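Local coordinates for protein gamma-resorcylate decarboxylase (Polaromonas, PDB 4QRO) that probably catalyses the manganese-dependent, non-oxidative decarboxylation of gamma-resorcylate (2,6-dihydroxybenzoate) to resorcinol, and here holds the inhibitor 2-nitroresorcinol, at residues A[46-55]-A[284-294]. Sequence-based numbering, arbitrary orientation.
With MN (manganese (II) ion), chain K; 38L (2-nitrobenzene-1,3-diol), chain M; ACT (acetate ion), chain L.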
loop_
_atom_site.group_PDB
_atom_site.type_symbol
_atom_site.label_atom_id
_atom_site.label_comp_id
_atom_site.label_asym_id
_atom_site.label_seq_id
_atom_site.Cartn_x
_atom_site.Cartn_y
_atom_site.Cartn_z
ATOM N N LEU A 46 11.791 -20.234 -23.567
ATOM C CA LEU A 46 10.481 -19.775 -23.029
ATOM C C LEU A 46 10.063 -18.433 -23.643
ATOM O O LEU A 46 8.863 -18.192 -23.907
ATOM C CB LEU A 46 10.515 -19.686 -21.512
ATOM C CG LEU A 46 10.607 -21.063 -20.842
ATOM C CD1 LEU A 46 10.934 -20.882 -19.351
ATOM C CD2 LEU A 46 9.351 -21.894 -21.083
ATOM N N MET A 47 11.056 -17.583 -23.897
ATOM C CA MET A 47 10.842 -16.312 -24.597
ATOM C C MET A 47 10.242 -16.534 -25.985
ATOM O O MET A 47 9.255 -15.902 -26.364
ATOM C CB MET A 47 12.145 -15.522 -24.692
ATOM C CG MET A 47 12.566 -14.816 -23.403
ATOM S SD MET A 47 14.286 -14.269 -23.496
ATOM C CE MET A 47 14.137 -12.988 -24.728
ATOM N N ASP A 48 10.810 -17.480 -26.720
ATOM C CA ASP A 48 10.299 -17.862 -28.023
ATOM C C ASP A 48 8.891 -18.418 -27.913
ATOM O O ASP A 48 8.026 -18.086 -28.708
ATOM C CB ASP A 48 11.202 -18.932 -28.649
ATOM C CG ASP A 48 12.568 -18.392 -29.054
ATOM O OD1 ASP A 48 12.747 -17.161 -29.184
ATOM O OD2 ASP A 48 13.489 -19.219 -29.241
ATOM N N GLU A 49 8.662 -19.272 -26.929
ATOM C CA GLU A 49 7.360 -19.907 -26.796
ATOM C C GLU A 49 6.227 -18.997 -26.304
ATOM O O GLU A 49 5.060 -19.382 -26.369
ATOM C CB GLU A 49 7.480 -21.126 -25.895
ATOM C CG GLU A 49 8.261 -22.267 -26.522
ATOM C CD GLU A 49 8.565 -23.378 -25.527
ATOM O OE1 GLU A 49 8.233 -23.232 -24.337
ATOM O OE2 GLU A 49 9.139 -24.404 -25.941
ATOM N N HIS A 50 6.562 -17.816 -25.795
ATOM C CA HIS A 50 5.556 -16.908 -25.197
ATOM C C HIS A 50 5.699 -15.458 -25.682
ATOM O O HIS A 50 5.282 -14.511 -25.016
ATOM C CB HIS A 50 5.606 -17.026 -23.664
ATOM C CG HIS A 50 5.325 -18.415 -23.186
ATOM N ND1 HIS A 50 4.055 -18.956 -23.196
ATOM C CD2 HIS A 50 6.155 -19.402 -22.769
ATOM C CE1 HIS A 50 4.110 -20.206 -22.774
ATOM N NE2 HIS A 50 5.374 -20.505 -22.517
ATOM N N GLY A 51 6.273 -15.305 -26.874
ATOM C CA GLY A 51 6.215 -14.054 -27.627
ATOM C C GLY A 51 6.968 -12.909 -27.008
ATOM O O GLY A 51 6.525 -11.767 -27.098
ATOM N N ILE A 52 8.078 -13.215 -26.325
ATOM C CA ILE A 52 8.991 -12.194 -25.805
ATOM C C ILE A 52 10.264 -12.106 -26.663
ATOM O O ILE A 52 10.997 -13.089 -26.809
ATOM C CB ILE A 52 9.413 -12.481 -24.351
ATOM C CG1 ILE A 52 8.164 -12.539 -23.448
ATOM C CG2 ILE A 52 10.372 -11.395 -23.890
ATOM C CD1 ILE A 52 8.398 -13.169 -22.104
ATOM N N GLU A 53 10.510 -10.925 -27.211
ATOM C CA GLU A 53 11.661 -10.690 -28.087
ATOM C C GLU A 53 12.892 -10.303 -27.279
ATOM O O GLU A 53 13.986 -10.733 -27.597
ATOM C CB GLU A 53 11.353 -9.593 -29.133
ATOM C CG GLU A 53 12.510 -9.225 -30.083
ATOM C CD GLU A 53 13.021 -10.402 -30.929
ATOM O OE1 GLU A 53 14.157 -10.318 -31.448
ATOM O OE2 GLU A 53 12.308 -11.419 -31.083
ATOM N N THR A 54 12.696 -9.500 -26.239
ATOM C CA THR A 54 13.782 -8.866 -25.489
ATOM C C THR A 54 13.507 -8.941 -24.004
ATOM O O THR A 54 12.418 -8.607 -23.559
ATOM C CB THR A 54 13.912 -7.369 -25.847
ATOM O OG1 THR A 54 14.149 -7.218 -27.251
ATOM C CG2 THR A 54 15.049 -6.705 -25.037
ATOM N N MET A 55 14.476 -9.429 -23.250
ATOM C CA MET A 55 14.473 -9.281 -21.806
ATOM C C MET A 55 15.603 -8.340 -21.431
ATOM O O MET A 55 16.752 -8.489 -21.883
ATOM C CB MET A 55 14.730 -10.632 -21.103
ATOM C CG MET A 55 13.516 -11.504 -20.889
ATOM S SD MET A 55 14.049 -12.874 -19.842
ATOM C CE MET A 55 12.460 -13.647 -19.519
ATOM N N PHE A 284 4.944 -3.944 -19.937
ATOM C CA PHE A 284 4.909 -5.375 -19.687
ATOM C C PHE A 284 6.190 -5.807 -18.980
ATOM O O PHE A 284 7.260 -5.289 -19.259
ATOM C CB PHE A 284 4.700 -6.159 -20.992
ATOM C CG PHE A 284 4.720 -7.667 -20.814
ATOM C CD1 PHE A 284 3.668 -8.339 -20.218
ATOM C CD2 PHE A 284 5.818 -8.405 -21.218
ATOM C CE1 PHE A 284 3.696 -9.717 -20.085
ATOM C CE2 PHE A 284 5.858 -9.764 -21.073
ATOM C CZ PHE A 284 4.803 -10.430 -20.488
ATOM N N SER A 285 6.054 -6.697 -18.002
ATOM C CA SER A 285 7.199 -7.398 -17.406
ATOM C C SER A 285 6.644 -8.604 -16.694
ATOM O O SER A 285 5.438 -8.689 -16.486
ATOM C CB SER A 285 7.971 -6.508 -16.435
ATOM O OG SER A 285 8.735 -5.543 -17.161
ATOM N N THR A 286 7.514 -9.541 -16.340
ATOM C CA THR A 286 7.080 -10.810 -15.812
ATOM C C THR A 286 7.491 -11.057 -14.352
ATOM O O THR A 286 6.696 -11.614 -13.593
ATOM C CB THR A 286 7.607 -11.982 -16.681
ATOM O OG1 THR A 286 9.017 -12.088 -16.516
ATOM C CG2 THR A 286 7.304 -11.777 -18.144
ATOM N N ASP A 287 8.708 -10.630 -13.955
ATOM C CA ASP A 287 9.338 -11.032 -12.685
ATOM C C ASP A 287 9.875 -12.477 -12.710
ATOM O O ASP A 287 10.096 -13.072 -11.671
ATOM C CB ASP A 287 8.396 -10.848 -11.504
ATOM C CG ASP A 287 9.117 -10.417 -10.228
ATOM O OD1 ASP A 287 10.382 -10.318 -10.198
ATOM O OD2 ASP A 287 8.387 -10.164 -9.247
ATOM N N TRP A 288 10.078 -13.016 -13.896
ATOM C CA TRP A 288 10.792 -14.270 -14.042
ATOM C C TRP A 288 12.106 -14.103 -13.307
ATOM O O TRP A 288 12.743 -13.052 -13.439
ATOM C CB TRP A 288 11.011 -14.602 -15.510
ATOM C CG TRP A 288 11.821 -15.840 -15.780
ATOM C CD1 TRP A 288 13.168 -15.877 -16.109
ATOM C CD2 TRP A 288 11.372 -17.199 -15.794
ATOM N NE1 TRP A 288 13.562 -17.165 -16.317
ATOM C CE2 TRP A 288 12.493 -18.007 -16.126
ATOM C CE3 TRP A 288 10.151 -17.824 -15.525
ATOM C CZ2 TRP A 288 12.409 -19.410 -16.246
ATOM C CZ3 TRP A 288 10.067 -19.240 -15.647
ATOM C CH2 TRP A 288 11.197 -20.003 -15.991
ATOM N N PRO A 289 12.506 -15.116 -12.521
ATOM C CA PRO A 289 11.944 -16.464 -12.389
ATOM C C PRO A 289 11.060 -16.704 -11.180
ATOM O O PRO A 289 10.686 -17.861 -10.894
ATOM C CB PRO A 289 13.195 -17.332 -12.315
ATOM C CG PRO A 289 14.127 -16.486 -11.534
ATOM C CD PRO A 289 13.873 -15.067 -11.968
ATOM N N PHE A 290 10.683 -15.623 -10.510
ATOM C CA PHE A 290 9.860 -15.712 -9.302
ATOM C C PHE A 290 8.393 -15.852 -9.682
ATOM O O PHE A 290 7.564 -16.321 -8.860
ATOM C CB PHE A 290 10.116 -14.486 -8.400
ATOM C CG PHE A 290 11.556 -14.336 -8.000
ATOM C CD1 PHE A 290 12.097 -15.141 -7.030
ATOM C CD2 PHE A 290 12.388 -13.410 -8.639
ATOM C CE1 PHE A 290 13.434 -15.039 -6.692
ATOM C CE2 PHE A 290 13.733 -13.293 -8.294
ATOM C CZ PHE A 290 14.243 -14.100 -7.311
ATOM N N GLU A 291 8.080 -15.402 -10.900
ATOM C CA GLU A 291 6.831 -15.694 -11.588
ATOM C C GLU A 291 7.128 -16.396 -12.900
ATOM O O GLU A 291 8.190 -16.164 -13.515
ATOM C CB GLU A 291 6.090 -14.412 -11.953
ATOM C CG GLU A 291 5.814 -13.490 -10.809
ATOM C CD GLU A 291 4.781 -14.041 -9.871
ATOM O OE1 GLU A 291 4.068 -15.004 -10.256
ATOM O OE2 GLU A 291 4.721 -13.516 -8.749
ATOM N N ASN A 292 6.187 -17.222 -13.343
ATOM C CA ASN A 292 6.280 -17.894 -14.647
ATOM C C ASN A 292 6.069 -16.955 -15.816
ATOM O O ASN A 292 5.160 -16.111 -15.794
ATOM C CB ASN A 292 5.247 -19.017 -14.786
ATOM C CG ASN A 292 5.698 -20.337 -14.181
ATOM O OD1 ASN A 292 6.698 -20.412 -13.446
ATOM N ND2 ASN A 292 4.980 -21.396 -14.519
ATOM N N ILE A 293 6.917 -17.100 -16.834
ATOM C CA ILE A 293 6.736 -16.429 -18.102
ATOM C C ILE A 293 5.362 -16.747 -18.706
ATOM O O ILE A 293 4.678 -15.832 -19.171
ATOM C CB ILE A 293 7.880 -16.759 -19.093
ATOM C CG1 ILE A 293 9.176 -16.071 -18.649
ATOM C CG2 ILE A 293 7.520 -16.310 -20.512
ATOM C CD1 ILE A 293 10.434 -16.698 -19.218
ATOM N N ASP A 294 4.921 -18.007 -18.683
ATOM C CA ASP A 294 3.628 -18.330 -19.320
ATOM C C ASP A 294 2.433 -17.682 -18.598
ATOM O O ASP A 294 1.497 -17.200 -19.255
ATOM C CB ASP A 294 3.421 -19.846 -19.569
ATOM C CG ASP A 294 3.363 -20.690 -18.289
ATOM O OD1 ASP A 294 3.631 -20.187 -17.182
ATOM O OD2 ASP A 294 3.062 -21.900 -18.416
HETATM MN MN MN K . 11.473 -8.845 -9.054
HETATM O OAK 38L M . 9.928 -8.836 -7.287
HETATM N NAG 38L M . 9.462 -9.760 -6.677
HETATM O OAJ 38L M . 8.301 -9.672 -6.282
HETATM C CAA 38L M . 10.256 -10.909 -6.439
HETATM C CAF 38L M . 9.695 -11.944 -5.696
HETATM O OAH 38L M . 8.367 -12.221 -5.824
HETATM C CAE 38L M . 10.483 -12.697 -4.826
HETATM C CAD 38L M . 11.850 -12.457 -4.732
HETATM C CAC 38L M . 12.448 -11.543 -5.595
HETATM C CAB 38L M . 11.662 -10.802 -6.477
HETATM O OAI 38L M . 12.277 -9.959 -7.362
HETATM C C ACT L . 7.046 -21.015 -17.881
HETATM O O ACT L . 7.068 -19.823 -17.554
HETATM O OXT ACT L . 6.330 -21.384 -18.836
HETATM C CH3 ACT L . 7.890 -21.998 -17.114
#
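Ile293 wedges its two branches among Leu46, His50, Ile52 and Met55, and this is the tightly packed part of the contact. Its chi1 of -71° sends CG2 to Ile52 CD1, at 3.6 Å, and to His50 CB, while CG1 carries CD1 tip to tip against Met55 CE at 3.7 Å and on to Leu46 CB. The same CD1 covers one face of the Trp288 indole, near its rim, while Pro289 CB lies over the opposite face. Leu46 crosses the indole at about a right angle, CD1 standing 3.5 Å from Trp288 CH2. Deeper in, Ile52 CG1 approaches Phe284 CE2 more loosely, at 4.3 Å. The partly exposed side is polar. There Asp294 CB sits over one face of the His50 imidazole, a CH-pi contact 3.7 Å from the ring centroid, with the carboxylate plane turned 72° from the ring. An acetate, probably from the crystallisation liquor, lies at the start of helix 293-302, where its O accepts a hydrogen bond from Asp294 N (3.0 Å). Beyond the packed side chains, Asp287 OD1 binds manganese at 2.2 Å together with Glu8, His10 and His164, and Phe290 lays its ring flat against the inhibitor, 38L CAC lying over the ring centre. An alanine in place of Phe290 would probably leave that face of the ligand without its aromatic cover, held mainly by the metal and its polar partners. Helix 42-49 and strand 52-59 thus pack on the metal-binding loop after strand 282-283 and the first turn of helix 293-302, as in the amidohydrolase (beta/alpha)8 barrel.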